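Local coordinates for acyl-CoA hydrolase (Bacillus cereus, PDB 1Y7U), which probably hydrolyses the thioester of long-chain fatty acyl-CoA, binds coenzyme A and carries a calcium site, at residues K11-T23 with V134-E146. Numbering follows the deposited sequence.
Sequences KGKTANESRVFKT and VPRVIPDTEEEKE. With CA (calcium ion), chain D.
A short two-stranded parallel sheet, set apart from the large antiparallel sheet of the hotdog fold, joins strand 12-14 to strand 136-138, and both strands run on, past their C-terminal ends, into a calcium site. Lys13 lies across from Val137 and Thr14 from Ile138. Lys13 N donates to Arg136 O over 2.7 Å, almost straight at 166°, while Lys13 O accepts the more bent bond from Ile138 N at 2.8 Å. Ala15 N continues the ladder to Ile138 O at 3.1 Å, reaching that oxygen from above the carbonyl plane. On one face Val137 CG1 packs against Ala15 CB, 4.0 Å away, and the valine also meets Val88 of strand 81-91. From the same face, the extended Lys13 chain carries its NZ to the carbonyl oxygen of His57, at the end of helix 39-58.

Beyond the strands the contact turns polar. Thr14 OG1 donates to Asp140 OD2 at 3.0 Å, from above the carboxylate plane, the two side chains crossing nearly at right angles. Glu144 OE1 lies 2.9 Å from the calcium ion and accepts the backbone N-H groups of Asp140 and Thr141, which would fix its rotation; Glu144 OE2 offers its anti lone pair to Arg19 NH2 at 2.7 Å in a salt bridge. Bent at chi3 (-94°), the Arg19 chain brings its guanidinium within 14° of the carboxylate plane, with OE2 at its edge, while its NE pairs with Glu85 of strand 81-91. The arginine thus ties helix 142-170 to the main sheet. Asp140 OD2 stands 3.2 Å from the ion, too long for a firm bond. Asp140 and Glu144 form a surface calcium site where strand 12-14 and the start of helix 142-170 meet in this hotdog-fold hydrolase.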
loop_
_atom_site.group_PDB
_atom_site.type_symbol
_atom_site.label_atom_id
_atom_site.label_comp_id
_atom_site.label_asym_id
_atom_site.label_seq_id
_atom_site.Cartn_x
_atom_site.Cartn_y
_atom_site.Cartn_z
ATOM N N LYS A 11 5.013 -38.562 -7.535
ATOM C CA LYS A 11 3.884 -39.074 -8.365
ATOM C C LYS A 11 3.612 -38.176 -9.578
ATOM O O LYS A 11 4.547 -37.790 -10.287
ATOM C CB LYS A 11 2.614 -39.203 -7.511
ATOM C CG LYS A 11 1.417 -39.790 -8.263
ATOM C CD LYS A 11 1.748 -41.158 -8.856
ATOM C CE LYS A 11 1.127 -41.357 -10.241
ATOM N NZ LYS A 11 1.795 -40.540 -11.305
ATOM N N GLY A 12 2.337 -37.849 -9.811
ATOM C CA GLY A 12 1.949 -37.015 -10.939
ATOM C C GLY A 12 0.662 -36.259 -10.665
ATOM O O GLY A 12 -0.310 -36.840 -10.188
ATOM N N LYS A 13 0.654 -34.964 -10.977
ATOM C CA LYS A 13 -0.509 -34.104 -10.732
ATOM C C LYS A 13 -1.134 -33.479 -11.959
ATOM O O LYS A 13 -0.449 -33.034 -12.872
ATOM C CB LYS A 13 -0.143 -32.971 -9.771
ATOM C CG LYS A 13 -0.021 -33.366 -8.317
ATOM C CD LYS A 13 0.385 -32.166 -7.495
ATOM C CE LYS A 13 0.314 -32.466 -6.021
ATOM N NZ LYS A 13 0.655 -31.274 -5.214
ATOM N N THR A 14 -2.455 -33.424 -11.951
ATOM C CA THR A 14 -3.216 -32.841 -13.036
ATOM C C THR A 14 -2.973 -31.322 -13.086
ATOM O O THR A 14 -2.832 -30.678 -12.053
ATOM C CB THR A 14 -4.704 -33.156 -12.815
ATOM O OG1 THR A 14 -5.220 -33.814 -13.972
ATOM C CG2 THR A 14 -5.502 -31.902 -12.539
ATOM N N ALA A 15 -2.908 -30.744 -14.277
ATOM C CA ALA A 15 -2.677 -29.303 -14.383
ATOM C C ALA A 15 -3.652 -28.532 -13.505
ATOM O O ALA A 15 -3.282 -27.569 -12.836
ATOM C CB ALA A 15 -2.821 -28.846 -15.827
ATOM N N ASN A 16 -4.901 -28.974 -13.511
ATOM C CA ASN A 16 -5.956 -28.334 -12.737
ATOM C C ASN A 16 -5.739 -28.374 -11.222
ATOM O O ASN A 16 -6.400 -27.650 -10.478
ATOM C CB ASN A 16 -7.303 -28.958 -13.108
ATOM C CG ASN A 16 -8.464 -28.309 -12.393
ATOM O OD1 ASN A 16 -8.996 -28.864 -11.432
ATOM N ND2 ASN A 16 -8.863 -27.121 -12.849
ATOM N N GLU A 17 -4.808 -29.211 -10.771
ATOM C CA GLU A 17 -4.492 -29.324 -9.346
ATOM C C GLU A 17 -3.880 -28.009 -8.893
ATOM O O GLU A 17 -3.959 -27.656 -7.725
ATOM C CB GLU A 17 -3.441 -30.408 -9.090
ATOM C CG GLU A 17 -3.688 -31.758 -9.726
ATOM C CD GLU A 17 -4.416 -32.716 -8.821
ATOM O OE1 GLU A 17 -4.393 -33.930 -9.124
ATOM O OE2 GLU A 17 -5.009 -32.257 -7.819
ATOM N N SER A 18 -3.258 -27.295 -9.828
ATOM C CA SER A 18 -2.588 -26.041 -9.508
ATOM C C SER A 18 -3.232 -24.788 -10.073
ATOM O O SER A 18 -2.652 -23.710 -10.001
ATOM C CB SER A 18 -1.142 -26.098 -9.990
ATOM O OG SER A 18 -1.107 -26.230 -11.397
ATOM N N ARG A 19 -4.423 -24.921 -10.638
ATOM C CA ARG A 19 -5.101 -23.767 -11.212
ATOM C C ARG A 19 -5.365 -22.709 -10.122
ATOM O O ARG A 19 -5.701 -23.043 -8.985
ATOM C CB ARG A 19 -6.401 -24.228 -11.894
ATOM C CG ARG A 19 -7.114 -23.161 -12.691
ATOM C CD ARG A 19 -8.162 -23.747 -13.641
ATOM N NE ARG A 19 -7.632 -23.979 -14.988
ATOM C CZ ARG A 19 -7.098 -25.123 -15.427
ATOM N NH1 ARG A 19 -7.017 -26.180 -14.629
ATOM N NH2 ARG A 19 -6.627 -25.207 -16.667
ATOM N N VAL A 20 -5.179 -21.437 -10.475
ATOM C CA VAL A 20 -5.385 -20.321 -9.553
ATOM C C VAL A 20 -6.145 -19.184 -10.241
ATOM O O VAL A 20 -5.723 -18.695 -11.291
ATOM C CB VAL A 20 -4.039 -19.750 -9.060
ATOM C CG1 VAL A 20 -4.275 -18.492 -8.258
ATOM C CG2 VAL A 20 -3.312 -20.766 -8.212
ATOM N N PHE A 21 -7.265 -18.763 -9.662
ATOM C CA PHE A 21 -8.030 -17.670 -10.246
ATOM C C PHE A 21 -7.962 -16.431 -9.379
ATOM O O PHE A 21 -7.947 -16.516 -8.153
ATOM C CB PHE A 21 -9.508 -18.018 -10.393
ATOM C CG PHE A 21 -9.796 -19.057 -11.414
ATOM C CD1 PHE A 21 -9.874 -20.396 -11.055
ATOM C CD2 PHE A 21 -10.018 -18.700 -12.737
ATOM C CE1 PHE A 21 -10.171 -21.365 -11.998
ATOM C CE2 PHE A 21 -10.317 -19.664 -13.694
ATOM C CZ PHE A 21 -10.394 -20.998 -13.324
ATOM N N LYS A 22 -7.946 -15.274 -10.025
ATOM C CA LYS A 22 -7.940 -14.024 -9.299
ATOM C C LYS A 22 -8.519 -12.929 -10.155
ATOM O O LYS A 22 -7.960 -12.599 -11.192
ATOM C CB LYS A 22 -6.529 -13.628 -8.905
ATOM C CG LYS A 22 -6.469 -12.359 -8.076
ATOM C CD LYS A 22 -5.036 -11.904 -7.983
ATOM C CE LYS A 22 -4.823 -10.893 -6.885
ATOM N NZ LYS A 22 -3.377 -10.546 -6.828
ATOM N N THR A 23 -9.647 -12.374 -9.746
ATOM C CA THR A 23 -10.214 -11.278 -10.503
ATOM C C THR A 23 -10.203 -10.047 -9.598
ATOM O O THR A 23 -10.574 -10.117 -8.426
ATOM C CB THR A 23 -11.636 -11.613 -11.032
ATOM O OG1 THR A 23 -12.483 -10.465 -10.916
ATOM C CG2 THR A 23 -12.222 -12.789 -10.286
ATOM N N VAL A 134 10.138 -32.106 -8.348
ATOM C CA VAL A 134 8.756 -31.647 -8.378
ATOM C C VAL A 134 7.863 -32.644 -9.112
ATOM O O VAL A 134 8.286 -33.271 -10.072
ATOM C CB VAL A 134 8.706 -30.282 -9.102
ATOM C CG1 VAL A 134 7.375 -30.096 -9.808
ATOM C CG2 VAL A 134 8.959 -29.172 -8.109
ATOM N N PRO A 135 6.605 -32.788 -8.680
ATOM C CA PRO A 135 5.698 -33.729 -9.347
ATOM C C PRO A 135 5.659 -33.498 -10.857
ATOM O O PRO A 135 6.150 -32.488 -11.347
ATOM C CB PRO A 135 4.352 -33.434 -8.689
ATOM C CG PRO A 135 4.740 -33.018 -7.315
ATOM C CD PRO A 135 5.925 -32.106 -7.570
ATOM N N ARG A 136 5.084 -34.440 -11.592
ATOM C CA ARG A 136 4.984 -34.302 -13.035
ATOM C C ARG A 136 3.598 -33.734 -13.282
ATOM O O ARG A 136 2.696 -33.963 -12.484
ATOM C CB ARG A 136 5.133 -35.671 -13.711
ATOM C CG ARG A 136 5.180 -35.617 -15.233
ATOM C CD ARG A 136 5.371 -37.005 -15.854
ATOM N NE ARG A 136 5.316 -36.974 -17.320
ATOM C CZ ARG A 136 6.200 -36.355 -18.103
ATOM N NH1 ARG A 136 7.230 -35.706 -17.576
ATOM N NH2 ARG A 136 6.049 -36.378 -19.422
ATOM N N VAL A 137 3.426 -32.976 -14.358
ATOM C CA VAL A 137 2.114 -32.412 -14.654
ATOM C C VAL A 137 1.440 -33.312 -15.663
ATOM O O VAL A 137 2.106 -33.946 -16.475
ATOM C CB VAL A 137 2.187 -31.025 -15.333
ATOM C CG1 VAL A 137 0.850 -30.335 -15.240
ATOM C CG2 VAL A 137 3.247 -30.192 -14.719
ATOM N N ILE A 138 0.120 -33.376 -15.613
ATOM C CA ILE A 138 -0.601 -34.159 -16.588
ATOM C C ILE A 138 -1.775 -33.327 -17.091
ATOM O O ILE A 138 -2.732 -33.050 -16.366
ATOM C CB ILE A 138 -1.060 -35.558 -16.034
ATOM C CG1 ILE A 138 -2.558 -35.755 -16.273
ATOM C CG2 ILE A 138 -0.654 -35.721 -14.582
ATOM C CD1 ILE A 138 -3.094 -37.099 -15.799
ATOM N N PRO A 139 -1.672 -32.862 -18.339
ATOM C CA PRO A 139 -2.655 -32.046 -19.057
ATOM C C PRO A 139 -3.919 -32.848 -19.360
ATOM O O PRO A 139 -3.830 -33.927 -19.930
ATOM C CB PRO A 139 -1.916 -31.679 -20.336
ATOM C CG PRO A 139 -0.448 -31.687 -19.906
ATOM C CD PRO A 139 -0.391 -32.911 -19.065
ATOM N N ASP A 140 -5.088 -32.335 -18.987
ATOM C CA ASP A 140 -6.333 -33.045 -19.257
ATOM C C ASP A 140 -7.006 -32.502 -20.505
ATOM O O ASP A 140 -7.092 -33.184 -21.518
ATOM C CB ASP A 140 -7.312 -32.927 -18.085
ATOM C CG ASP A 140 -6.898 -33.754 -16.878
ATOM O OD1 ASP A 140 -5.931 -34.530 -16.998
ATOM O OD2 ASP A 140 -7.546 -33.633 -15.810
ATOM N N THR A 141 -7.492 -31.271 -20.415
ATOM C CA THR A 141 -8.185 -30.586 -21.506
ATOM C C THR A 141 -7.415 -30.590 -22.824
ATOM O O THR A 141 -6.203 -30.803 -22.836
ATOM C CB THR A 141 -8.442 -29.129 -21.115
ATOM O OG1 THR A 141 -9.148 -29.101 -19.872
ATOM C CG2 THR A 141 -9.255 -28.407 -22.183
ATOM N N GLU A 142 -8.116 -30.354 -23.931
ATOM C CA GLU A 142 -7.457 -30.311 -25.233
ATOM C C GLU A 142 -6.629 -29.036 -25.247
ATOM O O GLU A 142 -5.514 -28.992 -25.772
ATOM C CB GLU A 142 -8.477 -30.267 -26.370
ATOM C CG GLU A 142 -7.841 -30.398 -27.748
ATOM C CD GLU A 142 -8.840 -30.268 -28.883
ATOM O OE1 GLU A 142 -9.087 -29.129 -29.344
ATOM O OE2 GLU A 142 -9.385 -31.310 -29.308
ATOM N N GLU A 143 -7.196 -27.998 -24.644
ATOM C CA GLU A 143 -6.551 -26.700 -24.554
ATOM C C GLU A 143 -5.259 -26.819 -23.753
ATOM O O GLU A 143 -4.235 -26.245 -24.120
ATOM C CB GLU A 143 -7.496 -25.716 -23.872
ATOM C CG GLU A 143 -7.113 -24.274 -24.049
ATOM C CD GLU A 143 -8.071 -23.341 -23.340
ATOM O OE1 GLU A 143 -8.076 -23.326 -22.087
ATOM O OE2 GLU A 143 -8.823 -22.628 -24.040
ATOM N N GLU A 144 -5.316 -27.571 -22.658
ATOM C CA GLU A 144 -4.152 -27.763 -21.810
ATOM C C GLU A 144 -3.053 -28.513 -22.558
ATOM O O GLU A 144 -1.867 -28.264 -22.347
ATOM C CB GLU A 144 -4.543 -28.527 -20.545
ATOM C CG GLU A 144 -5.735 -27.927 -19.810
ATOM C CD GLU A 144 -5.964 -28.553 -18.439
ATOM O OE1 GLU A 144 -5.876 -29.796 -18.331
ATOM O OE2 GLU A 144 -6.243 -27.808 -17.472
ATOM N N LYS A 145 -3.446 -29.428 -23.440
ATOM C CA LYS A 145 -2.470 -30.190 -24.209
ATOM C C LYS A 145 -1.761 -29.280 -25.210
ATOM O O LYS A 145 -0.554 -29.405 -25.429
ATOM C CB LYS A 145 -3.149 -31.347 -24.940
ATOM C CG LYS A 145 -3.646 -32.456 -24.032
ATOM C CD LYS A 145 -3.824 -33.741 -24.826
ATOM C CE LYS A 145 -4.282 -34.901 -23.960
ATOM N NZ LYS A 145 -5.662 -34.685 -23.446
ATOM N N GLU A 146 -2.513 -28.366 -25.817
ATOM C CA GLU A 146 -1.933 -27.421 -26.761
ATOM C C GLU A 146 -0.985 -26.497 -26.015
ATOM O O GLU A 146 0.141 -26.247 -26.454
ATOM C CB GLU A 146 -3.009 -26.568 -27.417
ATOM C CG GLU A 146 -3.767 -27.245 -28.513
ATOM C CD GLU A 146 -4.494 -26.240 -29.372
ATOM O OE1 GLU A 146 -5.371 -25.525 -28.838
ATOM O OE2 GLU A 146 -4.179 -26.154 -30.578
HETATM CA CA CA D . -6.057 -30.797 -15.660
#